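PDB 4ZYS: exotoxin 6 from Staphylococcus aureus subsp. aureus Mu50, which is a superantigen-like staphylococcal exotoxin, probably acting by binding host molecules, perhaps sugar-bearing ones, rather than as an enzyme. Local coordinates for residues 168-171 and 172-175; 13-16 and 17-21; 138-141 and 142-146. All coordinates share one frame; numbering follows the deposited sequence.

Overall arrangement
From the N terminus, the chain first meets contact 2, where residues 13-16 lie in the last turn of helix 10-17 and the following residues carry the chain on toward strand 21-24 of the OB-fold part. Contact 3 follows at residues 138-146, the last turns of helix 130-145 in the beta-grasp part and the glycine after it, and contact 1 at 168-175, the turn leaving strand 166-170. Each is a local contact in continuous chain, so the three run in series and none nests in or crosses another. In space they converge: the centre of contact 2 lies about 11 Å from that of contact 3 and about 14 Å from that of contact 1. Y17, R138 and the 172-175 loop meet there, joining the two domains.

Contact 1. Residues 168-171 and 172-175; sequences TIDL and SQKL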
loop_
_atom_site.group_PDB
_atom_site.type_symbol
_atom_site.label_atom_id
_atom_site.label_comp_id
_atom_site.label_asym_id
_atom_site.label_seq_id
_atom_site.Cartn_x
_atom_site.Cartn_y
_atom_site.Cartn_z
ATOM N N THR A 168 0.482 -3.939 -12.109
ATOM C CA THR A 168 0.475 -2.565 -12.626
ATOM C C THR A 168 -0.542 -1.721 -11.859
ATOM O O THR A 168 -1.623 -2.196 -11.535
ATOM C CB THR A 168 0.229 -2.486 -14.129
ATOM O OG1 THR A 168 -1.098 -2.927 -14.379
ATOM C CG2 THR A 168 1.222 -3.298 -14.930
ATOM N N ILE A 169 -0.156 -0.476 -11.545
ATOM C CA ILE A 169 -0.970 0.487 -10.815
ATOM C C ILE A 169 -1.020 1.797 -11.591
ATOM O O ILE A 169 0.021 2.429 -11.772
ATOM C CB ILE A 169 -0.470 0.713 -9.357
ATOM C CG1 ILE A 169 -0.286 -0.648 -8.590
ATOM C CG2 ILE A 169 -1.418 1.668 -8.637
ATOM C CD1 ILE A 169 0.345 -0.575 -7.142
ATOM N N ASP A 170 -2.235 2.208 -12.016
ATOM C CA ASP A 170 -2.480 3.446 -12.757
ATOM C C ASP A 170 -2.332 4.645 -11.804
ATOM O O ASP A 170 -2.944 4.689 -10.741
ATOM C CB ASP A 170 -3.871 3.371 -13.413
ATOM C CG ASP A 170 -4.344 4.559 -14.227
ATOM O OD1 ASP A 170 -3.572 5.543 -14.365
ATOM O OD2 ASP A 170 -5.499 4.527 -14.693
ATOM N N LEU A 171 -1.446 5.573 -12.159
ATOM C CA LEU A 171 -1.121 6.719 -11.311
ATOM C C LEU A 171 -2.182 7.804 -11.305
ATOM O O LEU A 171 -2.199 8.634 -10.380
ATOM C CB LEU A 171 0.233 7.319 -11.730
ATOM C CG LEU A 171 1.475 6.530 -11.248
ATOM C CD1 LEU A 171 2.788 7.231 -11.673
ATOM C CD2 LEU A 171 1.462 6.348 -9.726
ATOM N N SER A 172 -3.067 7.812 -12.314
ATOM C CA SER A 172 -4.113 8.832 -12.441
ATOM C C SER A 172 -5.321 8.537 -11.540
ATOM O O SER A 172 -6.226 9.370 -11.445
ATOM C CB SER A 172 -4.546 8.991 -13.904
ATOM O OG SER A 172 -5.279 7.875 -14.366
ATOM N N GLN A 173 -5.338 7.368 -10.869
ATOM C CA GLN A 173 -6.423 7.001 -9.937
ATOM C C GLN A 173 -5.836 6.569 -8.640
ATOM O O GLN A 173 -4.693 6.111 -8.654
ATOM C CB GLN A 173 -7.269 5.818 -10.495
ATOM C CG GLN A 173 -7.957 6.034 -11.847
ATOM C CD GLN A 173 -9.039 7.097 -11.820
ATOM O OE1 GLN A 173 -9.696 7.338 -10.797
ATOM N NE2 GLN A 173 -9.263 7.734 -12.963
ATOM N N LYS A 174 -6.613 6.587 -7.534
ATOM C CA LYS A 174 -6.156 5.936 -6.296
ATOM C C LYS A 174 -6.099 4.438 -6.593
ATOM O O LYS A 174 -6.803 3.992 -7.501
ATOM C CB LYS A 174 -7.122 6.183 -5.115
ATOM C CG LYS A 174 -7.212 7.623 -4.602
ATOM C CD LYS A 174 -7.829 7.699 -3.225
ATOM C CE LYS A 174 -9.326 7.558 -3.149
ATOM N NZ LYS A 174 -9.780 7.451 -1.734
ATOM N N LEU A 175 -5.326 3.643 -5.834
ATOM C CA LEU A 175 -5.325 2.182 -6.005
ATOM C C LEU A 175 -6.733 1.652 -5.717
ATOM O O LEU A 175 -7.400 2.195 -4.822
ATOM C CB LEU A 175 -4.313 1.550 -5.036
ATOM C CG LEU A 175 -4.223 0.019 -4.960
ATOM C CD1 LEU A 175 -3.740 -0.565 -6.260
ATOM C CD2 LEU A 175 -3.307 -0.409 -3.812
#
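I169 sets its CG2 methyl against CD1 of L175, 4.0 Å away, with CG1 and CD1 of I169 only slightly farther off and the two side chains running at a slant to each other. Both are buried, and apolar branches suit a place where the chain doubles back on itself. The leucine reaches the isoleucine because its CG stands anti to the backbone N (chi1 175°), which brings the CD1 methyl back toward the strand.

Between them the chain makes a type I beta turn from D170 to Q173, and D170 fastens its start. Its OD1 accepts two hydrogen bonds from S172, one from the hydroxyl OG at 2.9 Å and one from the backbone N at 3.1 Å. The second closes an Asx turn and is fairly straight (161° at the hydrogen). Both donors come from the same face of the carboxylate, the hydroxyl on the syn side and the amide well above the plane. Serine fits here because a short hydroxyl can share its acceptor with its own N-H. The CG of Q173 lies farther off, 4.1 Å from OD2 of D170, and its amide is turned elsewhere, with NE2 bonded to K6 O.

The turn brings D170 O within 3.1 Å of Q173 O, two acceptors that cannot bond to one another; R138 NH1 binds Q173 O, while Y148 OH binds L171 O. Strand 166-170 is an outer strand of the beta-grasp sheet, paired with 155-161. I169, L171 and L175 pack on helix 130-145, while K174 reaches over to helix 10-17.

Contact 2. Residues 13-16 and 17-21; sequences LKHY and YNKPV
Y16 directs the edge of its ring at the face of Y17, a T-shaped pair formed by successive residues at the end of a helix. The centroids are 4.8 Å apart and the planes stand at 83°. CD2 of Y16 rides over the centre of the Y17 ring, 3.5 Å above its plane. The first torsions set this up: the Y16 ring is anti to its own backbone N (chi1 -178°), whereas the Y17 ring swings beside its N (chi1 -76°). The two rings meet in this way although both side chains leave the helix outward.

The backbone hydrogen bonds record how the helix finishes. Y17 N reaches L13 O at 2.9 Å in the alpha-helical i to i-4 pattern. N18 N bonds to H15 O at 3.2 Å, and K19 N to Y16 O at the same length, each amide meeting its carbonyl from well above the plane. The chain then leaves toward strand 21-24.

Van der Waals contacts of the K19 methylenes complete the exit. They pass over Y16 O and slant by one edge atom of the ring, with CD of K19 4.1 Å from CD1 of Y16. A lysine suits this place because its chain is long enough to make this passage while the ammonium goes on to R75 O and G77 O.

The polar ends find partners beyond the two segments: H15 NE2 binds D78, Y16 OH binds E76, and Y17 OH binds D134 of the beta-grasp helix. Tyrosine thus does double duty, as a ring for packing and a hydroxyl for buried polar bonds. The carboxylate partners would favour neutral phenols. If H15 is protonated, D78, bonded to its NE2 and weakly paired at long range with K19, may ease their proximity.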
loop_
_atom_site.group_PDB
_atom_site.type_symbol
_atom_site.label_atom_id
_atom_site.label_comp_id
_atom_site.label_asym_id
_atom_site.label_seq_id
_atom_site.Cartn_x
_atom_site.Cartn_y
_atom_site.Cartn_z
ATOM N N LEU A 13 -5.449 13.459 -5.335
ATOM C CA LEU A 13 -4.393 12.429 -5.304
ATOM C C LEU A 13 -3.196 12.880 -4.423
ATOM O O LEU A 13 -2.733 12.117 -3.582
ATOM C CB LEU A 13 -3.942 12.087 -6.736
ATOM C CG LEU A 13 -5.051 11.542 -7.676
ATOM C CD1 LEU A 13 -4.666 11.694 -9.131
ATOM C CD2 LEU A 13 -5.400 10.106 -7.379
ATOM N N LYS A 14 -2.779 14.136 -4.535
ATOM C CA LYS A 14 -1.710 14.671 -3.699
ATOM C C LYS A 14 -2.102 14.609 -2.215
ATOM O O LYS A 14 -1.324 14.096 -1.414
ATOM C CB LYS A 14 -1.351 16.109 -4.095
ATOM C CG LYS A 14 0.069 16.498 -3.683
ATOM C CD LYS A 14 0.317 17.980 -3.877
ATOM C CE LYS A 14 1.705 18.427 -3.472
ATOM N NZ LYS A 14 1.872 18.549 -1.989
ATOM N N HIS A 15 -3.309 15.104 -1.868
ATOM C CA HIS A 15 -3.803 15.135 -0.496
ATOM C C HIS A 15 -3.850 13.708 0.100
ATOM O O HIS A 15 -3.289 13.458 1.175
ATOM C CB HIS A 15 -5.189 15.815 -0.433
ATOM C CG HIS A 15 -5.770 15.808 0.942
ATOM N ND1 HIS A 15 -5.338 16.712 1.920
ATOM C CD2 HIS A 15 -6.657 14.947 1.500
ATOM C CE1 HIS A 15 -6.022 16.404 3.014
ATOM N NE2 HIS A 15 -6.825 15.348 2.814
ATOM N N TYR A 16 -4.464 12.768 -0.636
ATOM C CA TYR A 16 -4.594 11.379 -0.207
ATOM C C TYR A 16 -3.222 10.740 0.014
ATOM O O TYR A 16 -2.978 10.175 1.090
ATOM C CB TYR A 16 -5.421 10.573 -1.239
ATOM C CG TYR A 16 -5.638 9.135 -0.842
ATOM C CD1 TYR A 16 -6.622 8.785 0.072
ATOM C CD2 TYR A 16 -4.830 8.122 -1.352
ATOM C CE1 TYR A 16 -6.811 7.466 0.460
ATOM C CE2 TYR A 16 -5.014 6.796 -0.977
ATOM C CZ TYR A 16 -5.998 6.475 -0.062
ATOM O OH TYR A 16 -6.183 5.174 0.318
ATOM N N TYR A 17 -2.306 10.865 -0.980
ATOM C CA TYR A 17 -0.995 10.236 -0.907
ATOM C C TYR A 17 0.010 11.001 -0.017
ATOM O O TYR A 17 1.075 10.455 0.249
ATOM C CB TYR A 17 -0.451 9.952 -2.305
ATOM C CG TYR A 17 -1.161 8.734 -2.869
ATOM C CD1 TYR A 17 -0.940 7.467 -2.333
ATOM C CD2 TYR A 17 -2.188 8.871 -3.806
ATOM C CE1 TYR A 17 -1.647 6.360 -2.780
ATOM C CE2 TYR A 17 -2.892 7.766 -4.271
ATOM C CZ TYR A 17 -2.606 6.508 -3.768
ATOM O OH TYR A 17 -3.303 5.403 -4.207
ATOM N N ASN A 18 -0.375 12.153 0.570
ATOM C CA ASN A 18 0.456 12.867 1.551
ATOM C C ASN A 18 -0.045 12.605 2.998
ATOM O O ASN A 18 0.548 13.119 3.942
ATOM C CB ASN A 18 0.497 14.384 1.268
ATOM C CG ASN A 18 1.489 14.774 0.184
ATOM O OD1 ASN A 18 2.453 14.059 -0.109
ATOM N ND2 ASN A 18 1.276 15.915 -0.444
ATOM N N LYS A 19 -1.143 11.818 3.165
ATOM C CA LYS A 19 -1.740 11.513 4.483
ATOM C C LYS A 19 -0.748 10.764 5.379
ATOM O O LYS A 19 -0.079 9.855 4.890
ATOM C CB LYS A 19 -3.024 10.678 4.334
ATOM C CG LYS A 19 -4.232 11.450 3.853
ATOM C CD LYS A 19 -5.370 10.497 3.538
ATOM C CE LYS A 19 -6.731 11.152 3.446
ATOM N NZ LYS A 19 -7.463 11.084 4.735
ATOM N N PRO A 20 -0.606 11.129 6.673
ATOM C CA PRO A 20 0.339 10.394 7.541
ATOM C C PRO A 20 -0.031 8.912 7.649
ATOM O O PRO A 20 -1.203 8.551 7.682
ATOM C CB PRO A 20 0.212 11.099 8.896
ATOM C CG PRO A 20 -0.455 12.406 8.609
ATOM C CD PRO A 20 -1.351 12.151 7.436
ATOM N N VAL A 21 0.969 8.057 7.714
ATOM C CA VAL A 21 0.757 6.616 7.765
ATOM C C VAL A 21 1.052 6.041 9.176
ATOM O O VAL A 21 1.963 6.489 9.849
ATOM C CB VAL A 21 1.625 5.972 6.651
ATOM C CG1 VAL A 21 2.118 4.586 7.033
ATOM C CG2 VAL A 21 0.847 5.935 5.337
#

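Contact 3. Residues 138-141 and 142-146; sequences RERA and IKQHG
H145, near the end of the long helix that packs on the beta-grasp sheet, turns an edge of its imidazole toward A141, whose CA lies near the ring plane, 4.1 Å from CD2 of H145; R140 O approaches the same ring obliquely. The side chains of R140 and Q144 run alongside and point the same way, with the guanidinium and amide planes 53° apart, so these do not stack. Here OE1 of Q144 comes 3.4 Å from CD of R140, while the guanidinium continues to L120 O.

Four successive i to i-4 bonds hold these last turns: I142 N to R138 O, K143 N to E139 O, Q144 N to R140 O and H145 N to A141 O. The last is the most bent, 136° at the hydrogen, where helical geometry gives way to G146. Its positive phi of 64° suits glycine.

E139 and K143 also lie side by side, but OE2 of E139 and NZ of K143 stay 4.1 Å apart, beyond a salt bridge; E139 pairs instead with R136. The neighbouring I142 packs toward Y17 of helix 10-17, and its CG1 sits 3.1 Å from R138 O.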
loop_
_atom_site.group_PDB
_atom_site.type_symbol
_atom_site.label_atom_id
_atom_site.label_comp_id
_atom_site.label_asym_id
_atom_site.label_seq_id
_atom_site.Cartn_x
_atom_site.Cartn_y
_atom_site.Cartn_z
ATOM N N ARG A 138 4.395 6.142 -4.634
ATOM C CA ARG A 138 3.774 7.417 -4.983
ATOM C C ARG A 138 4.386 8.536 -4.127
ATOM O O ARG A 138 4.620 9.597 -4.666
ATOM C CB ARG A 138 2.233 7.344 -4.838
ATOM C CG ARG A 138 1.574 6.429 -5.897
ATOM C CD ARG A 138 0.126 6.778 -6.109
ATOM N NE ARG A 138 -0.655 5.621 -6.562
ATOM C CZ ARG A 138 -1.776 5.694 -7.277
ATOM N NH1 ARG A 138 -2.245 6.869 -7.672
ATOM N NH2 ARG A 138 -2.436 4.592 -7.600
ATOM N N GLU A 139 4.728 8.269 -2.851
ATOM C CA GLU A 139 5.385 9.210 -1.917
ATOM C C GLU A 139 6.742 9.686 -2.457
ATOM O O GLU A 139 7.023 10.880 -2.425
ATOM C CB GLU A 139 5.576 8.539 -0.543
ATOM C CG GLU A 139 6.215 9.419 0.522
ATOM C CD GLU A 139 6.318 8.750 1.876
ATOM O OE1 GLU A 139 6.677 7.550 1.921
ATOM O OE2 GLU A 139 6.041 9.428 2.891
ATOM N N ARG A 140 7.556 8.749 -2.955
ATOM C CA ARG A 140 8.872 8.977 -3.557
ATOM C C ARG A 140 8.709 9.820 -4.849
ATOM O O ARG A 140 9.405 10.816 -5.007
ATOM C CB ARG A 140 9.506 7.596 -3.832
ATOM C CG ARG A 140 10.906 7.559 -4.433
ATOM C CD ARG A 140 12.041 7.683 -3.442
ATOM N NE ARG A 140 12.041 6.699 -2.347
ATOM C CZ ARG A 140 12.817 5.624 -2.294
ATOM N NH1 ARG A 140 13.629 5.330 -3.302
ATOM N NH2 ARG A 140 12.796 4.840 -1.229
ATOM N N ALA A 141 7.753 9.453 -5.738
ATOM C CA ALA A 141 7.449 10.178 -6.978
ATOM C C ALA A 141 6.957 11.620 -6.699
ATOM O O ALA A 141 7.287 12.527 -7.460
ATOM C CB ALA A 141 6.401 9.422 -7.771
ATOM N N ILE A 142 6.198 11.833 -5.605
ATOM C CA ILE A 142 5.673 13.145 -5.212
ATOM C C ILE A 142 6.795 14.019 -4.657
ATOM O O ILE A 142 6.969 15.155 -5.102
ATOM C CB ILE A 142 4.499 13.015 -4.197
ATOM C CG1 ILE A 142 3.246 12.384 -4.861
ATOM C CG2 ILE A 142 4.165 14.350 -3.522
ATOM C CD1 ILE A 142 2.279 11.761 -3.867
ATOM N N LYS A 143 7.534 13.487 -3.667
ATOM C CA LYS A 143 8.593 14.208 -2.966
ATOM C C LYS A 143 9.762 14.523 -3.869
ATOM O O LYS A 143 10.204 15.664 -3.883
ATOM C CB LYS A 143 9.062 13.433 -1.716
ATOM C CG LYS A 143 8.082 13.523 -0.544
ATOM C CD LYS A 143 8.671 12.984 0.779
ATOM C CE LYS A 143 7.666 13.110 1.914
ATOM N NZ LYS A 143 8.271 12.883 3.257
ATOM N N GLN A 144 10.225 13.565 -4.668
ATOM C CA GLN A 144 11.401 13.804 -5.505
ATOM C C GLN A 144 11.126 14.201 -6.955
ATOM O O GLN A 144 11.998 14.824 -7.555
ATOM C CB GLN A 144 12.302 12.575 -5.529
ATOM C CG GLN A 144 12.959 12.284 -4.202
ATOM C CD GLN A 144 13.774 11.018 -4.204
ATOM O OE1 GLN A 144 13.727 10.183 -5.117
ATOM N NE2 GLN A 144 14.522 10.846 -3.153
ATOM N N HIS A 145 9.985 13.829 -7.545
ATOM C CA HIS A 145 9.808 14.119 -8.975
ATOM C C HIS A 145 8.571 14.960 -9.308
ATOM O O HIS A 145 8.227 15.103 -10.484
ATOM C CB HIS A 145 9.805 12.798 -9.765
ATOM C CG HIS A 145 11.004 11.956 -9.470
ATOM N ND1 HIS A 145 12.186 12.144 -10.142
ATOM C CD2 HIS A 145 11.190 11.013 -8.518
ATOM C CE1 HIS A 145 13.045 11.275 -9.623
ATOM N NE2 HIS A 145 12.494 10.575 -8.643
ATOM N N GLY A 146 7.973 15.566 -8.290
ATOM C CA GLY A 146 6.835 16.463 -8.436
ATOM C C GLY A 146 5.551 15.856 -8.971
ATOM O O GLY A 146 4.773 16.556 -9.625
#